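PDB 6KI3: probable AP endonuclease from African swine fever virus, which probably cleaves DNA on the 5' side of abasic sites during repair, using three zinc ions, with probable 3'-5' exonuclease, 3'-phosphatase and 3'-repair diesterase activities. Local coordinates for residues V67-M72 with V112-L117. Numbering follows the deposited sequence.
Sequences VELLKM and VGIKGL
V112, where helix 96-112 runs out, sits against two neighbouring leucines of helix 63-76 and has more of its surface buried here than any other residue of the contact. The L69 and V112 side chains cross obliquely, methyl CD2 of L69 meeting V112 CG2 at 3.9 Å. L69 has CG anti to its backbone N (chi1 180°), and its second torsion (chi2 55°) sets CD2 roughly anti to CA. So extended, CD2 also meets the end of I114, 4.2 Å from I114 CD1. I30 and T27 of helix 25-39 and I61 pack on the same leucine, which is buried.

L70 instead meets backbone. Its CD1 lies 3.5 Å from V112 O. Its CA makes a CA-H...O contact with the same carbonyl oxygen (L70 CA to V112 O 3.6 Å). No hydrogen bond joins the segments. G113, the first residue to leave the helix, has positive phi (77°) and no side chain. L70 CD1 lies against its backbone, 3.8 Å from G113 N.

Past this turn, I114 packs on V80 and A82 of strand 79-83, and the chain runs on into strand 116-120, which pairs in parallel with strands 79-83 and 143-147. Helix 63-76 thus packs against the C-terminal end of helix 96-112 and the turn that leads the chain back into the barrel wall, the alternating β/α architecture of the TIM barrel of endonuclease IV-type enzymes.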
# COMPACT_ATOMS: atom_id res chain seq x y z
N VAL A 67 9.26 -18.91 -9.40
CA VAL A 67 10.42 -19.53 -8.77
C VAL A 67 11.52 -18.50 -8.55
O VAL A 67 12.15 -18.46 -7.48
CB VAL A 67 10.91 -20.72 -9.61
CG1 VAL A 67 12.17 -21.32 -9.00
CG2 VAL A 67 9.81 -21.76 -9.74
N GLU A 68 11.78 -17.65 -9.55
CA GLU A 68 12.82 -16.64 -9.41
C GLU A 68 12.43 -15.56 -8.41
O GLU A 68 13.30 -15.03 -7.71
CB GLU A 68 13.14 -16.02 -10.77
CG GLU A 68 13.73 -16.99 -11.77
CD GLU A 68 15.04 -17.60 -11.30
OE1 GLU A 68 16.00 -16.84 -11.07
OE2 GLU A 68 15.10 -18.84 -11.15
N LEU A 69 11.14 -15.24 -8.31
CA LEU A 69 10.71 -14.19 -7.38
C LEU A 69 10.97 -14.60 -5.94
O LEU A 69 11.37 -13.77 -5.11
CB LEU A 69 9.24 -13.87 -7.59
CG LEU A 69 8.64 -12.80 -6.69
CD1 LEU A 69 9.45 -11.51 -6.78
CD2 LEU A 69 7.18 -12.55 -7.04
N LEU A 70 10.75 -15.88 -5.61
CA LEU A 70 11.03 -16.35 -4.26
C LEU A 70 12.51 -16.26 -3.93
O LEU A 70 12.89 -15.83 -2.84
CB LEU A 70 10.53 -17.79 -4.09
CG LEU A 70 10.78 -18.41 -2.72
CD1 LEU A 70 9.95 -17.71 -1.66
CD2 LEU A 70 10.47 -19.90 -2.74
N LYS A 71 13.37 -16.66 -4.88
CA LYS A 71 14.81 -16.54 -4.67
C LYS A 71 15.23 -15.08 -4.53
O LYS A 71 16.06 -14.75 -3.68
CB LYS A 71 15.56 -17.21 -5.82
CG LYS A 71 15.36 -18.71 -5.91
CD LYS A 71 15.68 -19.23 -7.30
CE LYS A 71 17.07 -18.82 -7.75
NZ LYS A 71 17.33 -19.23 -9.16
N MET A 72 14.66 -14.21 -5.36
CA MET A 72 14.98 -12.78 -5.28
C MET A 72 14.56 -12.20 -3.93
O MET A 72 15.31 -11.43 -3.32
CB MET A 72 14.29 -12.03 -6.41
CG MET A 72 14.38 -10.52 -6.30
SD MET A 72 16.03 -9.89 -6.64
CE MET A 72 16.22 -10.36 -8.36
N VAL A 112 5.40 -17.57 -3.48
CA VAL A 112 6.52 -16.74 -3.88
C VAL A 112 7.04 -15.90 -2.72
O VAL A 112 7.94 -15.07 -2.92
CB VAL A 112 6.16 -15.85 -5.08
CG1 VAL A 112 5.67 -16.71 -6.24
CG2 VAL A 112 5.10 -14.84 -4.69
N GLY A 113 6.50 -16.08 -1.52
CA GLY A 113 6.99 -15.35 -0.37
C GLY A 113 6.54 -13.91 -0.27
O GLY A 113 7.20 -13.12 0.41
N ILE A 114 5.45 -13.55 -0.93
CA ILE A 114 4.89 -12.21 -0.81
C ILE A 114 4.11 -12.12 0.50
O ILE A 114 3.33 -13.02 0.82
CB ILE A 114 4.02 -11.86 -2.02
CG1 ILE A 114 4.91 -11.53 -3.23
CG2 ILE A 114 3.08 -10.70 -1.71
CD1 ILE A 114 4.14 -11.24 -4.49
N LYS A 115 4.32 -11.04 1.24
CA LYS A 115 3.82 -10.95 2.61
C LYS A 115 2.33 -10.66 2.70
O LYS A 115 1.71 -11.01 3.72
CB LYS A 115 4.59 -9.87 3.37
CG LYS A 115 6.10 -9.99 3.28
CD LYS A 115 6.62 -11.17 4.09
CE LYS A 115 8.14 -11.22 4.07
NZ LYS A 115 8.69 -12.29 4.94
N GLY A 116 1.73 -10.04 1.69
CA GLY A 116 0.32 -9.70 1.83
C GLY A 116 -0.31 -9.34 0.50
O GLY A 116 0.34 -9.29 -0.54
N LEU A 117 -1.62 -9.08 0.57
CA LEU A 117 -2.42 -8.68 -0.58
C LEU A 117 -3.30 -7.50 -0.19
O LEU A 117 -4.05 -7.58 0.78
CB LEU A 117 -3.28 -9.84 -1.09
CG LEU A 117 -4.04 -9.59 -2.40
CD1 LEU A 117 -3.08 -9.57 -3.58
CD2 LEU A 117 -5.12 -10.65 -2.60